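Mlr6093 protein (Mesorhizobium loti, PDB 2QJ8) is probably a zinc-dependent hydrolase of the succinylglutamate desuccinylase/aspartoacylase family, acting on ester bonds or on carbon-nitrogen bonds of linear amides. Local coordinates at residues Asp124-Arg128 / Leu129-Val133; Asp102-Leu106 / Asn107-Pro111. One frame throughout, in Å; residues are numbered along the deposited sequence. Where two conformers were deposited one is given.

Interaction 1: residues Asp124-Arg128 / Leu129-Val133; sequences DAISR and LLLPV
A125 gives the last turn of helix 118-129 its regular bond: its carbonyl O accepts from L129 N at 3.1 Å, and the L129 side chain, CG anti to its carbonyl carbon (chi1 -66°), lies over that same oxygen. At I126 the pattern widens. I126 O is gripped by two donors, L130 N at 2.9 Å from above the carbonyl plane and L131 N at 3.0 Å nearly along the C=O axis, the latter a π-like i to i+5 bond. I126 CG2 rests 4.2 Å from L131 CG. The S127 hydroxyl turns back to A123 O, while L131 CD1 packs 3.8 Å from S127 OG. L131 N, which a regular helix would give to S127 O, is thus diverted, and P132 CD lies 3.3 Å from S127 O. P132, lacking an N-H, cannot supply the next i to i+4 bond, to R128 O. R128 bends at chi3 to bring NH1 to D124 OD2 at 3.1 Å, a bent salt bridge on the syn lone pair, tilted from the guanidinium plane. A125, I126 and L129 touch L22 on strand 16-24; L130 reaches L49 and I82 on strands 47-52 and 79-84, and L131 also packs on L49.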
loop_
_atom_site.group_PDB
_atom_site.type_symbol
_atom_site.label_atom_id
_atom_site.label_comp_id
_atom_site.label_asym_id
_atom_site.label_seq_id
_atom_site.Cartn_x
_atom_site.Cartn_y
_atom_site.Cartn_z
ATOM N N ASP A 124 1.019 14.753 24.939
ATOM C CA ASP A 124 1.466 15.497 26.114
ATOM C C ASP A 124 2.970 15.374 26.408
ATOM O O ASP A 124 3.590 16.382 26.736
ATOM C CB ASP A 124 0.657 15.065 27.325
ATOM C CG ASP A 124 1.057 15.795 28.584
ATOM O OD1 ASP A 124 0.800 17.001 28.697
ATOM O OD2 ASP A 124 1.656 15.143 29.445
ATOM N N ALA A 125 3.542 14.166 26.246
ATOM C CA ALA A 125 4.957 13.899 26.472
ATOM C C ALA A 125 5.833 14.638 25.480
ATOM O O ALA A 125 6.834 15.220 25.876
ATOM C CB ALA A 125 5.256 12.380 26.373
ATOM N N ILE A 126 5.447 14.609 24.201
ATOM C CA ILE A 126 6.165 15.299 23.120
ATOM C C ILE A 126 6.078 16.816 23.311
ATOM O O ILE A 126 7.067 17.538 23.108
ATOM C CB ILE A 126 5.610 14.874 21.710
ATOM C CG1 ILE A 126 5.945 13.396 21.430
ATOM C CG2 ILE A 126 6.166 15.757 20.597
ATOM C CD1 ILE A 126 5.112 12.762 20.310
ATOM N N SER A 127 4.894 17.272 23.690
ATOM C CA SER A 127 4.596 18.683 23.915
ATOM C C SER A 127 5.300 19.288 25.118
ATOM O O SER A 127 5.687 20.454 25.066
ATOM C CB SER A 127 3.084 18.901 24.039
ATOM O OG SER A 127 2.424 18.458 22.855
ATOM N N ARG A 128 5.453 18.520 26.193
ATOM C CA ARG A 128 6.169 18.998 27.371
ATOM C C ARG A 128 7.701 18.904 27.269
ATOM O O ARG A 128 8.399 19.816 27.730
ATOM C CB ARG A 128 5.639 18.320 28.636
ATOM C CG ARG A 128 4.299 18.875 29.046
ATOM C CD ARG A 128 3.543 18.008 30.012
ATOM N NE ARG A 128 4.263 17.759 31.264
ATOM C CZ ARG A 128 3.845 16.936 32.239
ATOM N NH1 ARG A 128 2.701 16.271 32.118
ATOM N NH2 ARG A 128 4.579 16.768 33.351
ATOM N N LEU A 129 8.213 17.855 26.620
ATOM C CA LEU A 129 9.653 17.589 26.564
ATOM C C LEU A 129 10.422 17.944 25.304
ATOM O O LEU A 129 11.632 18.179 25.383
ATOM C CB LEU A 129 9.889 16.109 26.884
ATOM C CG LEU A 129 9.499 15.802 28.339
ATOM C CD1 LEU A 129 9.049 14.409 28.515
ATOM C CD2 LEU A 129 10.682 16.162 29.252
ATOM N N LEU A 130 9.770 17.932 24.149
ATOM C CA LEU A 130 10.491 18.143 22.878
ATOM C C LEU A 130 10.131 19.444 22.194
ATOM O O LEU A 130 11.022 20.188 21.802
ATOM C CB LEU A 130 10.256 16.960 21.945
ATOM C CG LEU A 130 10.632 15.556 22.454
ATOM C CD1 LEU A 130 10.321 14.529 21.335
ATOM C CD2 LEU A 130 12.098 15.432 22.852
ATOM N N LEU A 131 8.842 19.758 22.121
ATOM C CA LEU A 131 8.399 20.988 21.463
ATOM C C LEU A 131 8.983 22.282 22.007
ATOM O O LEU A 131 9.307 23.152 21.209
ATOM C CB LEU A 131 6.870 21.079 21.398
ATOM C CG LEU A 131 6.170 19.980 20.609
ATOM C CD1 LEU A 131 4.711 20.385 20.453
ATOM C CD2 LEU A 131 6.829 19.748 19.264
ATOM N N PRO A 132 9.124 22.415 23.350
ATOM C CA PRO A 132 9.671 23.676 23.869
ATOM C C PRO A 132 11.153 23.987 23.504
ATOM O O PRO A 132 11.542 25.152 23.513
ATOM C CB PRO A 132 9.486 23.542 25.383
ATOM C CG PRO A 132 8.417 22.480 25.553
ATOM C CD PRO A 132 8.763 21.512 24.464
ATOM N N VAL A 133 11.923 22.973 23.125
ATOM C CA VAL A 133 13.314 23.155 22.762
ATOM C C VAL A 133 13.587 23.274 21.257
ATOM O O VAL A 133 14.757 23.373 20.867
ATOM C CB VAL A 133 14.188 22.075 23.420
ATOM C CG1 VAL A 133 13.853 22.021 24.891
ATOM C CG2 VAL A 133 14.006 20.688 22.777
#

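Interaction 2: residues Asp102-Leu106 / Asn107-Pro111; sequences DGKNL and NRVFP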
loop_
_atom_site.group_PDB
_atom_site.type_symbol
_atom_site.label_atom_id
_atom_site.label_comp_id
_atom_site.label_asym_id
_atom_site.label_seq_id
_atom_site.Cartn_x
_atom_site.Cartn_y
_atom_site.Cartn_z
ATOM N N ASP A 102 -6.989 3.485 21.730
ATOM C CA ASP A 102 -8.040 4.515 21.894
ATOM C C ASP A 102 -8.741 4.964 20.606
ATOM O O ASP A 102 -9.685 5.747 20.674
ATOM C CB ASP A 102 -7.505 5.730 22.699
ATOM C CG ASP A 102 -6.359 6.452 22.032
ATOM O OD1 ASP A 102 -5.911 6.040 20.962
ATOM O OD2 ASP A 102 -5.861 7.431 22.617
ATOM N N GLY A 103 -8.265 4.497 19.451
ATOM C CA GLY A 103 -8.836 4.859 18.147
ATOM C C GLY A 103 -8.497 6.259 17.663
ATOM O O GLY A 103 -8.956 6.646 16.590
ATOM N N LYS A 104 -7.641 6.997 18.388
ATOM C CA LYS A 104 -7.368 8.397 18.072
ATOM C C LYS A 104 -6.172 8.580 17.165
ATOM O O LYS A 104 -5.192 7.820 17.183
ATOM C CB LYS A 104 -7.198 9.244 19.352
ATOM C CG LYS A 104 -8.374 9.150 20.333
ATOM C CD LYS A 104 -8.192 9.952 21.637
ATOM C CE LYS A 104 -9.427 9.779 22.511
ATOM N NZ LYS A 104 -9.278 10.300 23.904
ATOM N N ASN A 105 -6.288 9.599 16.335
ATOM C CA ASN A 105 -5.229 10.062 15.446
ATOM C C ASN A 105 -4.411 10.982 16.322
ATOM O O ASN A 105 -4.866 12.057 16.739
ATOM C CB ASN A 105 -5.849 10.758 14.236
ATOM C CG ASN A 105 -4.840 11.415 13.305
ATOM O OD1 ASN A 105 -3.629 11.483 13.547
ATOM N ND2 ASN A 105 -5.356 11.875 12.188
ATOM N N LEU A 106 -3.221 10.498 16.647
ATOM C CA LEU A 106 -2.271 11.146 17.540
ATOM C C LEU A 106 -1.982 12.614 17.189
ATOM O O LEU A 106 -1.858 13.465 18.081
ATOM C CB LEU A 106 -0.972 10.309 17.572
ATOM C CG LEU A 106 0.250 10.828 18.324
ATOM C CD1 LEU A 106 -0.118 11.022 19.777
ATOM C CD2 LEU A 106 1.442 9.857 18.177
ATOM N N ASN A 107 -1.871 12.877 15.899
ATOM C CA ASN A 107 -1.631 14.214 15.377
ATOM C C ASN A 107 -2.778 15.171 15.709
ATOM O O ASN A 107 -2.500 16.267 16.218
ATOM C CB ASN A 107 -1.355 14.147 13.867
ATOM C CG ASN A 107 -0.951 15.486 13.271
ATOM O OD1 ASN A 107 -1.782 16.379 13.087
ATOM N ND2 ASN A 107 0.321 15.604 12.901
ATOM N N ARG A 108 -4.038 14.756 15.495
ATOM C CA ARG A 108 -5.164 15.672 15.778
ATOM C C ARG A 108 -5.431 15.932 17.258
ATOM O O ARG A 108 -6.110 16.919 17.579
ATOM C CB ARG A 108 -6.495 15.369 15.038
ATOM C CG ARG A 108 -7.090 14.002 15.218
ATOM C CD ARG A 108 -8.616 13.924 14.965
ATOM N NE ARG A 108 -9.047 12.547 14.657
ATOM C CZ ARG A 108 -9.160 11.526 15.525
ATOM N NH1 ARG A 108 -8.870 11.650 16.831
ATOM N NH2 ARG A 108 -9.539 10.329 15.068
ATOM N N VAL A 109 -4.877 15.115 18.167
ATOM C CA VAL A 109 -5.088 15.332 19.622
ATOM C C VAL A 109 -4.071 16.260 20.316
ATOM O O VAL A 109 -4.290 16.607 21.468
ATOM C CB VAL A 109 -5.192 14.008 20.409
ATOM C CG1 VAL A 109 -6.211 13.078 19.735
ATOM C CG2 VAL A 109 -3.854 13.357 20.551
ATOM N N PHE A 110 -2.987 16.671 19.644
ATOM C CA PHE A 110 -1.996 17.607 20.243
ATOM C C PHE A 110 -2.679 18.875 20.746
ATOM O O PHE A 110 -3.595 19.340 20.094
ATOM C CB PHE A 110 -0.871 18.018 19.264
ATOM C CG PHE A 110 0.345 17.136 19.320
ATOM C CD1 PHE A 110 0.306 15.865 18.764
ATOM C CD2 PHE A 110 1.519 17.590 19.877
ATOM C CE1 PHE A 110 1.399 15.034 18.788
ATOM C CE2 PHE A 110 2.646 16.793 19.903
ATOM C CZ PHE A 110 2.592 15.495 19.359
ATOM N N PRO A 111 -2.242 19.426 21.903
ATOM C CA PRO A 111 -1.126 19.023 22.750
ATOM C C PRO A 111 -1.430 17.890 23.766
ATOM O O PRO A 111 -0.643 17.679 24.682
ATOM C CB PRO A 111 -0.790 20.340 23.457
ATOM C CG PRO A 111 -2.162 20.893 23.750
ATOM C CD PRO A 111 -2.990 20.536 22.529
#
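L106 O is the focus of the tight side of this loop: V109 CG2 presses on it at 3.2 Å, and F110 CD1 brings the ring edge to 3.3 Å. The turn from N107 to F110 is type I, its F110 N to N107 O bond weak at 3.5 Å. V109 N divides itself between N105 O and L106 O, both weak bonds at 3.4 Å. N105 points its amide the way of N107, their planes 46° apart; with CG anti to the backbone N (chi1 174°), OD1 comes 3.3 Å from N107 N in another weak bond and also accepts from N54 ND2. Replacing N105 with an alanine would probably leave N107 N and N54 ND2 without this shared acceptor and let the start of the turn shift. The loose side belongs to R108, exposed and deposited in two conformers. In one conformer, so with some reserve, its CG packs 3.6 Å from N105 CB, and one guanidinium face lies over N105 N, two donors in touch without a bond. K104 lines the same side, CB against V109 CG1, before its extended chain carries NZ off to S117 and E120. D102 OD1 accepts from K104 N at 3.2 Å, closing an Asx turn. N107-R108 is consistent with the Asn-Arg pair of aspartoacylase relatives, where it lies at the substrate site; a like role here is probable but not established. Close carbon contacts on L106 O and weak bonds round the turn are consistent with a loop held by many small contacts, its arginine not fixed in one position.

Interaction 2 precedes interaction 1 in the chain, and the two meet where F110 reaches helix 118-129: F110 CE2 lies 3.7 Å from I126 CG2, and F110 CD2 3.2 Å from S127 OG. Both contacts are only partly buried, each with one apolar side turned into the protein and one arginine on the exposed side. They differ in what holds them. Residues 124-133 close a helix with well-formed backbone bonds and pack leucines against strands 16-24, 47-52 and 79-84, whereas residues 102-111 form an irregular loop whose backbone turn bonds are weak, tied by polar side chains to N54 and the start of helix 118-129. R128 has an intrahelical aspartate, while R108 packs on N105 without a bond between the segments.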